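Glutathione S-transferase 5 (Caenorhabditis elegans, PDB 1ZL9) catalyses the conjugation of reduced glutathione to a wide range of hydrophobic electrophiles, and may help detoxify reactive oxygen species produced during bacterial infection. Local coordinates at the glutathione site. Sequence-based numbering; all coordinates share one arbitrary frame. Chains: chain A/B, glutathione S-transferase 5.

The glutathione site. Residues chain A 9, 39, 43, 51-54, 65-66, 98; chain B 99. With GSH (glutathione), chain C.
Glutathione lies extended in the G-site of this sigma-class glutathione transferase, along the thioredoxin-like N-terminal domain of chain A. The cysteinyl backbone pairs strand-like with A:Leu53: A:Leu53 N donates nearly straight (170° at H) to the carbonyl O2 over 2.9 Å, and its own carbonyl receives the amide N2 in plane. A:Leu53 precedes the conserved cis-proline of the fold, A:Pro54. Glycyl carboxylate oxygen O32 accepts twice: the indole NE1 of A:Trp39 meets it in the ring plane at 3.1 Å, and NZ of A:Lys43 adds a salt bridge. A:Lys43, poorly ordered, is extended as far as CE, with NZ turned aside (chi4 107°), where it also donates to A:Gly51 O. A:Gln52, extended beyond CG, runs alongside the glutathione backbone with OE1 2.8 Å from glycyl O31; two acceptors clash as built, so a flipped amide with NE2 donating is likely.

The glutamyl carboxylate sits at the N-terminus of helix 66-76, whose dipole may stabilise its charge. A:Ser66 grips both oxygens, backbone N to O11 and hydroxyl OG to O12. NZ of A:Lys98 makes a longer salt bridge, 3.7 Å from GSH O12, and also reaches it through a water. The alpha-amino N1 donates to B:Asp99 OD2 at 2.6 Å, on the syn lone pair, so the dimer partner completes the site. A:Gln65, bent at chi2 (-80°), meets B:Asp99 tip to tip; as modelled, acceptor OE1 faces acceptor OD2 (3.0 Å) and donor NE2 faces donor GSH N1 (2.7 Å), which an amide turned by half a circle would probably resolve.

The thiol sulfur SG2 rests 3.7 Å from A:Phe9 CE2. Behind it, A:Leu53 CD1 caps that ring over its centre, while A:Phe9 CZ and A:Lys43 CB lie against opposite faces of the indole, toward its rim, and probably help hold it.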
ATOM      1  N   PHE A   9      -5.841 -15.388 -10.404  1.00 19.04           N
ATOM      2  CA  PHE A   9      -6.974 -16.322 -10.435  1.00 20.58           C
ATOM      3  C   PHE A   9      -8.029 -15.941 -11.490  1.00 20.12           C
ATOM      4  O   PHE A   9      -7.988 -14.837 -12.084  1.00 20.02           O
ATOM      5  CB  PHE A   9      -7.575 -16.440  -9.049  1.00 22.16           C
ATOM      6  CG  PHE A   9      -6.597 -16.967  -8.061  1.00 20.39           C
ATOM      7  CD1 PHE A   9      -6.140 -18.276  -8.175  1.00 26.15           C
ATOM      8  CD2 PHE A   9      -6.053 -16.137  -7.079  1.00 20.81           C
ATOM      9  CE1 PHE A   9      -5.163 -18.776  -7.273  1.00 25.53           C
ATOM     10  CE2 PHE A   9      -5.095 -16.622  -6.203  1.00 21.61           C
ATOM     11  CZ  PHE A   9      -4.654 -17.917  -6.279  1.00 24.43           C
ATOM     12  N   TRP A  39      -2.490 -24.126  -9.056  1.00 40.42           N
ATOM     13  CA  TRP A  39      -2.012 -23.137  -8.057  1.00 40.33           C
ATOM     14  C   TRP A  39      -0.946 -23.732  -7.065  1.00 41.38           C
ATOM     15  O   TRP A  39       0.269 -23.379  -7.182  1.00 40.32           O
ATOM     16  CB  TRP A  39      -3.195 -22.368  -7.347  1.00 39.60           C
ATOM     17  CG  TRP A  39      -2.705 -21.452  -6.245  1.00 34.09           C
ATOM     18  CD1 TRP A  39      -3.112 -21.413  -4.931  1.00 31.66           C
ATOM     19  CD2 TRP A  39      -1.666 -20.510  -6.358  1.00 27.79           C
ATOM     20  NE1 TRP A  39      -2.365 -20.501  -4.227  1.00 27.10           N
ATOM     21  CE2 TRP A  39      -1.461 -19.941  -5.082  1.00 26.54           C
ATOM     22  CE3 TRP A  39      -0.856 -20.099  -7.399  1.00 27.34           C
ATOM     23  CZ2 TRP A  39      -0.499 -18.993  -4.842  1.00 24.05           C
ATOM     24  CZ3 TRP A  39       0.104 -19.152  -7.147  1.00 27.93           C
ATOM     25  CH2 TRP A  39       0.252 -18.594  -5.881  1.00 25.40           C
ATOM     26  N   LYS A  43       2.619 -22.402  -6.725  1.00 47.80           N
ATOM     27  CA  LYS A  43       3.052 -21.910  -5.446  1.00 49.21           C
ATOM     28  C   LYS A  43       4.331 -22.603  -4.956  1.00 50.78           C
ATOM     29  O   LYS A  43       5.286 -21.907  -4.528  1.00 51.21           O
ATOM     30  CB  LYS A  43       1.962 -22.050  -4.406  1.00 48.27           C
ATOM     31  CG  LYS A  43       2.262 -21.190  -3.211  1.00 48.54           C
ATOM     32  CD  LYS A  43       1.348 -21.455  -2.054  1.00 48.64           C
ATOM     33  CE  LYS A  43       1.748 -20.612  -0.858  1.00 49.67           C
ATOM     34  NZ  LYS A  43       0.809 -19.510  -0.617  1.00 48.68           N
ATOM     35  N   GLY A  51       4.887 -15.536  -2.960  1.00 18.50           N
ATOM     36  CA  GLY A  51       4.035 -16.720  -2.826  1.00 19.68           C
ATOM     37  C   GLY A  51       2.563 -16.465  -3.115  1.00 18.84           C
ATOM     38  O   GLY A  51       1.699 -17.295  -2.756  1.00 19.53           O
ATOM     39  N   GLN A  52       2.231 -15.304  -3.669  1.00 16.90           N
ATOM     40  CA  GLN A  52       0.813 -14.944  -3.825  1.00 16.51           C
ATOM     41  C   GLN A  52       0.563 -14.304  -5.203  1.00 15.95           C
ATOM     42  O   GLN A  52       1.532 -13.878  -5.850  1.00 15.50           O
ATOM     43  CB  GLN A  52       0.367 -13.964  -2.715  1.00 18.01           C
ATOM     44  CG  GLN A  52       0.381 -14.663  -1.333  1.00 19.97           C
ATOM     45  CD  GLN A  52      -0.386 -13.926  -0.313  1.00 22.63           C
ATOM     46  OE1 GLN A  52      -1.412 -14.430   0.195  1.00 24.74           O
ATOM     47  NE2 GLN A  52       0.074 -12.723   0.009  1.00 20.95           N
ATOM     48  N   LEU A  53      -0.714 -14.239  -5.627  1.00 14.51           N
ATOM     49  CA  LEU A  53      -1.113 -13.571  -6.865  1.00 14.59           C
ATOM     50  C   LEU A  53      -1.853 -12.274  -6.479  1.00 14.24           C
ATOM     51  O   LEU A  53      -2.405 -12.179  -5.387  1.00 15.15           O
ATOM     52  CB  LEU A  53      -2.078 -14.480  -7.681  1.00 16.21           C
ATOM     53  CG  LEU A  53      -1.585 -15.901  -7.946  1.00 17.17           C
ATOM     54  CD1 LEU A  53      -2.542 -16.716  -8.889  1.00 18.67           C
ATOM     55  CD2 LEU A  53      -0.149 -15.794  -8.500  1.00 17.62           C
ATOM     56  N   PRO A  54      -1.880 -11.281  -7.355  1.00 13.97           N
ATOM     57  CA  PRO A  54      -1.257 -11.326  -8.688  1.00 14.01           C
ATOM     58  C   PRO A  54       0.238 -11.091  -8.758  1.00 13.85           C
ATOM     59  O   PRO A  54       0.854 -10.600  -7.803  1.00 15.25           O
ATOM     60  CB  PRO A  54      -1.965 -10.152  -9.406  1.00 13.78           C
ATOM     61  CG  PRO A  54      -2.188  -9.161  -8.293  1.00 12.82           C
ATOM     62  CD  PRO A  54      -2.533  -9.983  -7.113  1.00 13.11           C
ATOM     63  N   GLN A  65       2.489  -7.752  -5.986  1.00 14.13           N
ATOM     64  CA  GLN A  65       1.687  -6.774  -5.223  1.00 13.29           C
ATOM     65  C   GLN A  65       0.741  -5.932  -6.105  1.00 13.36           C
ATOM     66  O   GLN A  65       1.197  -5.143  -6.922  1.00 13.10           O
ATOM     67  CB  GLN A  65       2.551  -5.908  -4.324  1.00 14.15           C
ATOM     68  CG  GLN A  65       3.029  -6.725  -3.066  1.00 13.76           C
ATOM     69  CD  GLN A  65       2.003  -6.847  -1.961  1.00 11.95           C
ATOM     70  OE1 GLN A  65       2.210  -7.590  -0.966  1.00 18.73           O
ATOM     71  NE2 GLN A  65       0.934  -6.135  -2.083  1.00  9.51           N
ATOM     72  N   SER A  66      -0.557  -6.159  -5.942  1.00 11.88           N
ATOM     73  CA  SER A  66      -1.574  -5.592  -6.803  1.00 12.38           C
ATOM     74  C   SER A  66      -1.439  -4.106  -7.056  1.00 12.33           C
ATOM     75  O   SER A  66      -1.556  -3.716  -8.224  1.00 13.47           O
ATOM     76  CB  SER A  66      -2.989  -5.921  -6.271  1.00 12.50           C
ATOM     77  OG  SER A  66      -3.260  -5.345  -5.032  1.00 12.99           O
ATOM     78  N   LYS A  98      -7.036   0.286   0.395  1.00 14.50           N
ATOM     79  CA  LYS A  98      -6.490  -0.884   1.085  1.00 15.32           C
ATOM     80  C   LYS A  98      -6.932  -0.998   2.520  1.00 14.79           C
ATOM     81  O   LYS A  98      -7.207  -2.095   2.960  1.00 15.20           O
ATOM     82  CB  LYS A  98      -4.960  -0.852   1.134  1.00 16.19           C
ATOM     83  CG  LYS A  98      -4.236  -1.685   0.233  1.00 25.10           C
ATOM     84  CD  LYS A  98      -2.768  -1.886   0.741  1.00 25.32           C
ATOM     85  CE  LYS A  98      -1.798  -2.174  -0.418  1.00 29.21           C
ATOM     86  NZ  LYS A  98      -1.915  -3.545  -0.944  1.00 27.52           N
TER
ATOM     87  N   ASP B  99       1.798  -5.907   4.607  1.00 14.73           N
ATOM     88  CA  ASP B  99       1.103  -7.172   4.893  1.00 15.93           C
ATOM     89  C   ASP B  99       1.747  -7.867   6.146  1.00 16.39           C
ATOM     90  O   ASP B  99       1.030  -8.455   6.998  1.00 16.22           O
ATOM     91  CB  ASP B  99       1.159  -8.141   3.681  1.00 15.77           C
ATOM     92  CG  ASP B  99       0.308  -7.664   2.479  1.00 20.22           C
ATOM     93  OD1 ASP B  99      -0.581  -6.767   2.628  1.00 19.52           O
ATOM     94  OD2 ASP B  99       0.430  -8.195   1.354  1.00 16.49           O
TER
HETATM   95  N1  GSH C 501      -1.020  -7.425  -0.657  1.00 17.99           N
HETATM   96  CA1 GSH C 501      -1.513  -8.334  -1.636  1.00 19.94           C
HETATM   97  C1  GSH C 501      -1.719  -7.710  -2.957  1.00 18.84           C
HETATM   98  O11 GSH C 501      -1.347  -8.285  -4.107  1.00 16.45           O
HETATM   99  O12 GSH C 501      -2.392  -6.611  -2.980  1.00 19.06           O
HETATM  100  CB1 GSH C 501      -2.200  -9.617  -1.291  1.00 19.19           C
HETATM  101  CG1 GSH C 501      -2.043 -10.768  -2.298  1.00 19.57           C
HETATM  102  CD1 GSH C 501      -2.971 -11.904  -1.915  1.00 21.28           C
HETATM  103  OE1 GSH C 501      -3.533 -11.859  -0.679  1.00 19.97           O
HETATM  104  N2  GSH C 501      -3.179 -12.929  -2.743  1.00 17.25           N
HETATM  105  CA2 GSH C 501      -4.166 -13.934  -2.480  1.00 20.63           C
HETATM  106  C2  GSH C 501      -3.505 -15.262  -2.710  1.00 18.83           C
HETATM  107  O2  GSH C 501      -2.647 -15.311  -3.776  1.00 18.04           O
HETATM  108  CB2 GSH C 501      -5.267 -13.624  -3.487  1.00 26.52           C
HETATM  109  SG2 GSH C 501      -6.572 -14.860  -3.343  1.00 39.63           S
HETATM  110  N3  GSH C 501      -3.777 -16.324  -1.989  1.00 25.03           N
HETATM  111  CA3 GSH C 501      -3.319 -17.682  -2.287  1.00 25.10           C
HETATM  112  C3  GSH C 501      -2.177 -18.073  -1.384  1.00 29.59           C
HETATM  113  O31 GSH C 501      -1.719 -17.145  -0.439  1.00 29.24           O
HETATM  114  O32 GSH C 501      -1.559 -19.230  -1.467  1.00 32.24           O
HETATM  115  O   HOH W   1       0.513  -9.868  -5.224  1.00 11.53           O
HETATM  116  O   HOH W   2      -4.111  -4.762  -1.408  1.00 39.80           O
HETATM  117  O   HOH W   3       0.355 -17.510   1.166  1.00 49.75           O